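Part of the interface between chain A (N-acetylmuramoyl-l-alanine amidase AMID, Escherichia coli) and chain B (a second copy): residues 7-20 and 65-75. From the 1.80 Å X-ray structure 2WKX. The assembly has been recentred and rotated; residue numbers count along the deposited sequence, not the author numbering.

Chain A, residues 7-20: GIVEKEGYQLDTRR
Chain B 65-75: RYNGKPRIWQL

Two copies of the amidase join here through a parallel β-pairing. In chain A, two strands, one through Ile A8 and Val A9, the other through Leu A16 and Asp A17, form a hairpin held by bonds that include Val A9 N to Leu A16 O and Leu A16 N to Val A9 O (both 2.8 Å); its second strand runs alongside strand 69-74 of chain B, the N-to-C directions 41° apart. Gln A15, Leu A16 and Asp A17 lie level with Arg B71, Ile B72 and Trp B73, their CA atoms 4.7-5.0 Å apart. Four backbone hydrogen bonds set this register: Gln A15 N to Pro B70 O (2.9 Å), Ile B72 N to Gln A15 O (2.9 Å), Asp A17 N to Ile B72 O (2.8 Å) and Gln B74 N to Asp A17 O (2.9 Å). Water 1 lies 3.0 Å from both Thr A18 O and Gln B74 O, bridging the chains beyond the last direct bond. Tyr A14 N, by contrast, is buried without a partner.

On one face, Leu A16 (m, t) packs its CD2 3.9 Å from CB of Ile B72 (m, t). The other face carries Gln A15 and Asp A17 against Arg B71 and Trp B73, mixing polar and apolar contacts. Gln A15 (p, t) turns OE1 to the edge of the Arg B71 guanidinium (t, t, m), accepting from NE at 2.6 Å and NH2 at 2.8 Å, while Ile A8 CD1 covers one guanidinium face, 3.7 Å from CZ. Asp A17 (t) places CB 3.8 Å from the five-membered-ring centroid of Trp B73, almost on the ring normal. Its OD1 accepts from Arg A19 N (3.1 Å); OD2 forms a long salt bridge with Arg B71 NH1 (3.7 Å), purely electrostatic because it lies well outside the guanidinium plane.

Near the type I' turn from Tyr B66 to Lys B69, extended Lys B69 (m, t, t, t) sends NZ to Lys A11 O (2.7 Å) and, through a weak, salt-bridged hydrogen bond, to Glu A10 OE2 (3.3 Å). Glu A10 OE1 accepts from Asn B67 ND2 (3.2 Å).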

ATOM      1  N   GLY A   7      29.136  -8.886   4.991  1.00 30.51           N
ATOM      2  CA  GLY A   7      28.167  -8.658   3.917  1.00 25.38           C
ATOM      3  C   GLY A   7      27.668  -9.927   3.239  1.00 24.93           C
ATOM      4  O   GLY A   7      26.982  -9.859   2.213  1.00 25.30           O
ATOM      5  N   ILE A   8      28.015 -11.084   3.803  1.00 25.30           N
ATOM      6  CA  ILE A   8      27.533 -12.378   3.314  1.00 26.35           C
ATOM      7  C   ILE A   8      26.671 -13.011   4.404  1.00 27.36           C
ATOM      8  O   ILE A   8      27.125 -13.199   5.536  1.00 28.37           O
ATOM      9  CB  ILE A   8      28.680 -13.354   2.889  1.00 25.54           C
ATOM     10  CG1 ILE A   8      29.601 -12.735   1.823  1.00 23.31           C
ATOM     11  CG2 ILE A   8      28.110 -14.701   2.413  1.00 26.83           C
ATOM     12  CD1 ILE A   8      28.913 -12.194   0.557  1.00 22.42           C
ATOM     13  N   VAL A   9      25.425 -13.320   4.055  1.00 26.31           N
ATOM     14  CA  VAL A   9      24.473 -13.917   4.986  1.00 26.78           C
ATOM     15  C   VAL A   9      24.193 -15.348   4.523  1.00 26.72           C
ATOM     16  O   VAL A   9      23.759 -15.564   3.379  1.00 26.40           O
ATOM     17  CB  VAL A   9      23.170 -13.078   5.096  1.00 26.64           C
ATOM     18  CG1 VAL A   9      22.166 -13.749   6.044  1.00 29.51           C
ATOM     19  CG2 VAL A   9      23.489 -11.665   5.585  1.00 29.37           C
ATOM     20  N   GLU A  10      24.469 -16.310   5.405  1.00 24.11           N
ATOM     21  CA  GLU A  10      24.242 -17.722   5.091  1.00 24.13           C
ATOM     22  C   GLU A  10      22.778 -18.085   5.318  1.00 24.45           C
ATOM     23  O   GLU A  10      22.232 -17.780   6.373  1.00 23.39           O
ATOM     24  CB  GLU A  10      25.132 -18.628   5.947  1.00 24.91           C
ATOM     25  CG  GLU A  10      26.639 -18.413   5.782  1.00 25.77           C
ATOM     26  CD  GLU A  10      27.179 -18.825   4.416  1.00 25.95           C
ATOM     27  OE1 GLU A  10      28.353 -18.515   4.121  1.00 26.95           O
ATOM     28  OE2 GLU A  10      26.442 -19.458   3.632  1.00 28.87           O
ATOM     29  N   LYS A  11      22.154 -18.723   4.327  1.00 22.90           N
ATOM     30  CA  LYS A  11      20.777 -19.200   4.439  1.00 23.68           C
ATOM     31  C   LYS A  11      20.724 -20.682   4.078  1.00 24.61           C
ATOM     32  O   LYS A  11      21.746 -21.284   3.719  1.00 25.31           O
ATOM     33  CB  LYS A  11      19.838 -18.386   3.529  1.00 24.12           C
ATOM     34  CG  LYS A  11      19.660 -16.918   3.932  1.00 26.02           C
ATOM     35  CD  LYS A  11      18.883 -16.779   5.222  1.00 26.22           C
ATOM     36  CE  LYS A  11      18.560 -15.326   5.530  1.00 26.60           C
ATOM     37  NZ  LYS A  11      17.659 -15.204   6.702  1.00 26.05           N
ATOM     38  N   GLU A  12      19.537 -21.276   4.172  1.00 23.14           N
ATOM     39  CA  GLU A  12      19.378 -22.678   3.794  1.00 22.18           C
ATOM     40  C   GLU A  12      19.110 -22.793   2.291  1.00 21.11           C
ATOM     41  O   GLU A  12      18.049 -22.388   1.800  1.00 19.80           O
ATOM     42  CB  GLU A  12      18.275 -23.354   4.610  1.00 25.39           C
ATOM     43  CG  GLU A  12      18.070 -24.813   4.247  1.00 30.14           C
ATOM     44  CD  GLU A  12      17.563 -25.631   5.408  1.00 33.55           C
ATOM     45  OE1 GLU A  12      18.388 -25.998   6.275  1.00 35.77           O
ATOM     46  OE2 GLU A  12      16.344 -25.912   5.443  1.00 34.74           O
ATOM     47  N   GLY A  13      20.085 -23.353   1.578  1.00 19.31           N
ATOM     48  CA  GLY A  13      19.982 -23.536   0.139  1.00 17.90           C
ATOM     49  C   GLY A  13      20.501 -22.385  -0.710  1.00 15.09           C
ATOM     50  O   GLY A  13      20.472 -22.481  -1.931  1.00 15.65           O
ATOM     51  N   TYR A  14      20.962 -21.304  -0.077  1.00 12.31           N
ATOM     52  CA  TYR A  14      21.534 -20.147  -0.784  1.00 11.22           C
ATOM     53  C   TYR A  14      22.261 -19.235   0.202  1.00 12.58           C
ATOM     54  O   TYR A  14      22.101 -19.367   1.423  1.00 12.38           O
ATOM     55  CB  TYR A  14      20.459 -19.330  -1.548  1.00 10.12           C
ATOM     56  CG  TYR A  14      19.409 -18.700  -0.646  1.00  9.32           C
ATOM     57  CD1 TYR A  14      19.474 -17.346  -0.299  1.00  7.53           C
ATOM     58  CD2 TYR A  14      18.383 -19.476  -0.103  1.00  8.74           C
ATOM     59  CE1 TYR A  14      18.495 -16.755   0.551  1.00  8.77           C
ATOM     60  CE2 TYR A  14      17.424 -18.914   0.746  1.00  8.74           C
ATOM     61  CZ  TYR A  14      17.488 -17.560   1.071  1.00  9.24           C
ATOM     62  OH  TYR A  14      16.544 -16.998   1.903  1.00 10.32           O
ATOM     63  N   GLN A  15      23.060 -18.306  -0.317  1.00 10.59           N
ATOM     64  CA  GLN A  15      23.580 -17.229   0.520  1.00 11.88           C
ATOM     65  C   GLN A  15      23.252 -15.864  -0.076  1.00 11.80           C
ATOM     66  O   GLN A  15      23.037 -15.744  -1.299  1.00 11.08           O
ATOM     67  CB  GLN A  15      25.076 -17.395   0.798  1.00 15.25           C
ATOM     68  CG  GLN A  15      25.936 -17.383  -0.420  1.00 15.52           C
ATOM     69  CD  GLN A  15      27.441 -17.395  -0.117  1.00 15.96           C
ATOM     70  OE1 GLN A  15      28.200 -16.828  -0.891  1.00 16.54           O
ATOM     71  NE2 GLN A  15      27.868 -18.044   0.966  1.00 18.56           N
ATOM     72  N   LEU A  16      23.212 -14.843   0.782  1.00  9.30           N
ATOM     73  CA  LEU A  16      22.912 -13.482   0.327  1.00 10.79           C
ATOM     74  C   LEU A  16      24.130 -12.576   0.424  1.00 11.76           C
ATOM     75  O   LEU A  16      24.797 -12.516   1.459  1.00 13.18           O
ATOM     76  CB  LEU A  16      21.739 -12.852   1.104  1.00  8.78           C
ATOM     77  CG  LEU A  16      20.400 -13.546   0.902  1.00  8.87           C
ATOM     78  CD1 LEU A  16      19.392 -12.979   1.906  1.00  9.74           C
ATOM     79  CD2 LEU A  16      19.916 -13.404  -0.549  1.00  6.66           C
ATOM     80  N   ASP A  17      24.404 -11.875  -0.673  1.00 11.00           N
ATOM     81  CA  ASP A  17      25.462 -10.879  -0.704  1.00  9.64           C
ATOM     82  C   ASP A  17      24.808  -9.495  -0.546  1.00  9.55           C
ATOM     83  O   ASP A  17      24.082  -9.019  -1.432  1.00  8.35           O
ATOM     84  CB  ASP A  17      26.239 -11.024  -2.014  1.00  9.16           C
ATOM     85  CG  ASP A  17      27.484 -10.165  -2.065  1.00 12.12           C
ATOM     86  OD1 ASP A  17      27.537  -9.109  -1.397  1.00 12.99           O
ATOM     87  OD2 ASP A  17      28.411 -10.562  -2.799  1.00 12.73           O
ATOM     88  N   THR A  18      25.063  -8.840   0.585  1.00  9.51           N
ATOM     89  CA  THR A  18      24.401  -7.564   0.915  1.00 10.84           C
ATOM     90  C   THR A  18      25.326  -6.355   0.738  1.00 13.80           C
ATOM     91  O   THR A  18      25.002  -5.255   1.210  1.00 15.27           O
ATOM     92  CB  THR A  18      23.898  -7.538   2.379  1.00 11.66           C
ATOM     93  OG1 THR A  18      25.017  -7.724   3.268  1.00 12.08           O
ATOM     94  CG2 THR A  18      22.819  -8.575   2.621  1.00 11.08           C
ATOM     95  N   ARG A  19      26.460  -6.557   0.063  1.00 13.58           N
ATOM     96  CA  ARG A  19      27.508  -5.528  -0.013  1.00 15.77           C
ATOM     97  C   ARG A  19      27.163  -4.302  -0.853  1.00 16.68           C
ATOM     98  O   ARG A  19      27.679  -3.211  -0.607  1.00 17.79           O
ATOM     99  CB  ARG A  19      28.819  -6.135  -0.514  1.00 17.65           C
ATOM    100  CG  ARG A  19      29.499  -7.034   0.496  1.00 19.88           C
ATOM    101  CD  ARG A  19      30.524  -7.896  -0.219  1.00 21.09           C
ATOM    102  NE  ARG A  19      31.298  -8.692   0.725  1.00 25.50           N
ATOM    103  CZ  ARG A  19      31.948  -9.809   0.413  1.00 26.56           C
ATOM    104  NH1 ARG A  19      31.918 -10.293  -0.827  1.00 26.09           N
ATOM    105  NH2 ARG A  19      32.622 -10.454   1.357  1.00 28.26           N
ATOM    106  N   ARG A  20      26.297  -4.491  -1.843  1.00 14.09           N
ATOM    107  CA  ARG A  20      25.851  -3.408  -2.703  1.00 15.53           C
ATOM    108  C   ARG A  20      24.433  -2.994  -2.322  1.00 14.45           C
ATOM    109  O   ARG A  20      23.493  -3.777  -2.483  1.00 13.92           O
ATOM    110  CB  ARG A  20      25.921  -3.841  -4.172  1.00 19.32           C
ATOM    111  CG  ARG A  20      27.346  -4.152  -4.683  1.00 26.37           C
ATOM    112  CD  ARG A  20      28.226  -2.890  -4.751  1.00 29.11           C
ATOM    113  NE  ARG A  20      27.467  -1.764  -5.309  1.00 34.88           N
ATOM    114  CZ  ARG A  20      27.291  -1.529  -6.610  1.00 36.87           C
ATOM    115  NH1 ARG A  20      27.839  -2.324  -7.525  1.00 37.29           N
ATOM    116  NH2 ARG A  20      26.567  -0.486  -7.004  1.00 36.72           N
TER
ATOM    117  N   ARG B  65      28.708 -20.436  -6.846  1.00 11.65           N
ATOM    118  CA  ARG B  65      28.554 -21.236  -5.627  1.00 14.35           C
ATOM    119  C   ARG B  65      29.737 -21.073  -4.668  1.00 15.45           C
ATOM    120  O   ARG B  65      30.900 -21.205  -5.067  1.00 12.12           O
ATOM    121  CB  ARG B  65      28.320 -22.709  -5.974  1.00 15.37           C
ATOM    122  CG  ARG B  65      27.133 -22.906  -6.925  1.00 17.47           C
ATOM    123  CD  ARG B  65      26.912 -24.365  -7.313  1.00 20.44           C
ATOM    124  NE  ARG B  65      26.365 -25.133  -6.193  1.00 25.75           N
ATOM    125  CZ  ARG B  65      25.088 -25.096  -5.810  1.00 27.37           C
ATOM    126  NH1 ARG B  65      24.207 -24.331  -6.452  1.00 28.02           N
ATOM    127  NH2 ARG B  65      24.688 -25.825  -4.776  1.00 27.71           N
ATOM    128  N   TYR B  66      29.410 -20.762  -3.413  1.00 16.57           N
ATOM    129  CA  TYR B  66      30.364 -20.664  -2.309  1.00 19.22           C
ATOM    130  C   TYR B  66      29.749 -21.394  -1.133  1.00 19.89           C
ATOM    131  O   TYR B  66      28.549 -21.234  -0.868  1.00 15.88           O
ATOM    132  CB  TYR B  66      30.594 -19.212  -1.890  1.00 20.74           C
ATOM    133  CG  TYR B  66      31.036 -18.303  -3.004  1.00 22.38           C
ATOM    134  CD1 TYR B  66      30.102 -17.546  -3.713  1.00 18.84           C
ATOM    135  CD2 TYR B  66      32.386 -18.201  -3.353  1.00 23.10           C
ATOM    136  CE1 TYR B  66      30.498 -16.709  -4.735  1.00 21.01           C
ATOM    137  CE2 TYR B  66      32.793 -17.363  -4.390  1.00 23.05           C
ATOM    138  CZ  TYR B  66      31.838 -16.619  -5.066  1.00 23.13           C
ATOM    139  OH  TYR B  66      32.215 -15.791  -6.091  1.00 24.88           O
ATOM    140  N   ASN B  67      30.564 -22.174  -0.426  1.00 22.32           N
ATOM    141  CA  ASN B  67      30.089 -22.957   0.719  1.00 24.23           C
ATOM    142  C   ASN B  67      29.006 -23.961   0.323  1.00 22.07           C
ATOM    143  O   ASN B  67      28.112 -24.256   1.120  1.00 22.33           O
ATOM    144  CB  ASN B  67      29.569 -22.033   1.831  1.00 26.80           C
ATOM    145  CG  ASN B  67      30.448 -22.035   3.062  1.00 31.46           C
ATOM    146  OD1 ASN B  67      31.147 -23.012   3.349  1.00 31.74           O
ATOM    147  ND2 ASN B  67      30.401 -20.937   3.815  1.00 34.00           N
ATOM    148  N   GLY B  68      29.097 -24.465  -0.906  1.00 19.30           N
ATOM    149  CA  GLY B  68      28.102 -25.374  -1.477  1.00 18.63           C
ATOM    150  C   GLY B  68      26.736 -24.755  -1.752  1.00 17.17           C
ATOM    151  O   GLY B  68      25.742 -25.477  -1.891  1.00 17.88           O
ATOM    152  N   LYS B  69      26.672 -23.425  -1.841  1.00 13.73           N
ATOM    153  CA  LYS B  69      25.392 -22.728  -2.011  1.00 10.83           C
ATOM    154  C   LYS B  69      25.476 -21.660  -3.088  1.00  9.49           C
ATOM    155  O   LYS B  69      26.506 -20.983  -3.176  1.00  9.13           O
ATOM    156  CB  LYS B  69      24.971 -22.017  -0.717  1.00 12.52           C
ATOM    157  CG  LYS B  69      24.910 -22.884   0.533  1.00 15.76           C
ATOM    158  CD  LYS B  69      24.513 -22.027   1.716  1.00 15.90           C
ATOM    159  CE  LYS B  69      24.555 -22.856   2.970  1.00 19.23           C
ATOM    160  NZ  LYS B  69      24.331 -21.951   4.114  1.00 21.28           N
ATOM    161  N   PRO B  70      24.389 -21.478  -3.883  1.00  8.30           N
ATOM    162  CA  PRO B  70      24.333 -20.379  -4.863  1.00  7.29           C
ATOM    163  C   PRO B  70      24.272 -19.016  -4.164  1.00  7.50           C
ATOM    164  O   PRO B  70      23.576 -18.881  -3.148  1.00  9.84           O
ATOM    165  CB  PRO B  70      23.017 -20.636  -5.623  1.00  7.71           C
ATOM    166  CG  PRO B  70      22.149 -21.411  -4.669  1.00  8.62           C
ATOM    167  CD  PRO B  70      23.150 -22.282  -3.887  1.00  7.92           C
ATOM    168  N   ARG B  71      24.989 -18.026  -4.694  1.00  7.39           N
ATOM    169  CA  ARG B  71      24.962 -16.667  -4.142  1.00  7.46           C
ATOM    170  C   ARG B  71      23.952 -15.794  -4.883  1.00  9.33           C
ATOM    171  O   ARG B  71      23.946 -15.749  -6.127  1.00  8.38           O
ATOM    172  CB  ARG B  71      26.356 -16.022  -4.198  1.00  9.04           C
ATOM    173  CG  ARG B  71      26.423 -14.611  -3.621  1.00  7.97           C
ATOM    174  CD  ARG B  71      27.866 -14.098  -3.562  1.00 10.15           C
ATOM    175  NE  ARG B  71      28.581 -14.727  -2.460  1.00 10.88           N
ATOM    176  CZ  ARG B  71      29.852 -14.471  -2.138  1.00 14.59           C
ATOM    177  NH1 ARG B  71      30.558 -13.584  -2.830  1.00 15.14           N
ATOM    178  NH2 ARG B  71      30.418 -15.108  -1.126  1.00 12.67           N
ATOM    179  N   ILE B  72      23.113 -15.118  -4.096  1.00  6.58           N
ATOM    180  CA  ILE B  72      22.100 -14.172  -4.577  1.00  8.31           C
ATOM    181  C   ILE B  72      22.393 -12.797  -3.961  1.00  9.56           C
ATOM    182  O   ILE B  72      22.797 -12.724  -2.798  1.00  8.45           O
ATOM    183  CB  ILE B  72      20.654 -14.667  -4.210  1.00  9.14           C
ATOM    184  CG1 ILE B  72      20.289 -15.967  -4.954  1.00  8.77           C
ATOM    185  CG2 ILE B  72      19.577 -13.598  -4.500  1.00  7.44           C
ATOM    186  CD1 ILE B  72      19.038 -16.702  -4.357  1.00  9.84           C
ATOM    187  N   TRP B  73      22.185 -11.713  -4.721  1.00  7.12           N
ATOM    188  CA  TRP B  73      22.451 -10.371  -4.218  1.00  7.56           C
ATOM    189  C   TRP B  73      21.194  -9.762  -3.618  1.00  8.43           C
ATOM    190  O   TRP B  73      20.115  -9.870  -4.212  1.00  8.29           O
ATOM    191  CB  TRP B  73      22.997  -9.461  -5.318  1.00  9.54           C
ATOM    192  CG  TRP B  73      24.507  -9.548  -5.436  1.00  9.65           C
ATOM    193  CD1 TRP B  73      25.412  -8.587  -5.075  1.00 10.81           C
ATOM    194  CD2 TRP B  73      25.273 -10.665  -5.909  1.00  8.31           C
ATOM    195  NE1 TRP B  73      26.701  -9.029  -5.317  1.00 10.55           N
ATOM    196  CE2 TRP B  73      26.642 -10.298  -5.830  1.00 10.01           C
ATOM    197  CE3 TRP B  73      24.938 -11.933  -6.406  1.00  8.55           C
ATOM    198  CZ2 TRP B  73      27.680 -11.159  -6.223  1.00 10.95           C
ATOM    199  CZ3 TRP B  73      25.986 -12.794  -6.803  1.00  9.80           C
ATOM    200  CH2 TRP B  73      27.331 -12.394  -6.705  1.00 10.65           C
ATOM    201  N   GLN B  74      21.353  -9.176  -2.432  1.00  7.04           N
ATOM    202  CA  GLN B  74      20.264  -8.419  -1.811  1.00  6.53           C
ATOM    203  C   GLN B  74      20.635  -6.942  -1.816  1.00  9.45           C
ATOM    204  O   GLN B  74      21.680  -6.555  -1.266  1.00 10.13           O
ATOM    205  CB  GLN B  74      19.916  -8.903  -0.410  1.00  9.03           C
ATOM    206  CG  GLN B  74      18.717  -8.114   0.159  1.00  9.28           C
ATOM    207  CD  GLN B  74      18.277  -8.526   1.536  1.00 12.54           C
ATOM    208  OE1 GLN B  74      18.883  -9.391   2.169  1.00 12.15           O
ATOM    209  NE2 GLN B  74      17.201  -7.898   2.015  1.00 11.54           N
ATOM    210  N   LEU B  75      19.771  -6.138  -2.435  1.00  7.45           N
ATOM    211  CA  LEU B  75      20.035  -4.699  -2.621  1.00  8.99           C
ATOM    212  C   LEU B  75      19.250  -3.741  -1.731  1.00  9.19           C
ATOM    213  O   LEU B  75      19.651  -2.578  -1.562  1.00  9.24           O
ATOM    214  CB  LEU B  75      19.701  -4.317  -4.066  1.00  8.17           C
ATOM    215  CG  LEU B  75      20.263  -5.213  -5.174  1.00  9.45           C
ATOM    216  CD1 LEU B  75      19.811  -4.710  -6.534  1.00  8.86           C
ATOM    217  CD2 LEU B  75      21.791  -5.269  -5.060  1.00  9.23           C
TER
HETATM  218  O   HOH W   1      22.251  -4.241   0.559  1.00 23.41           O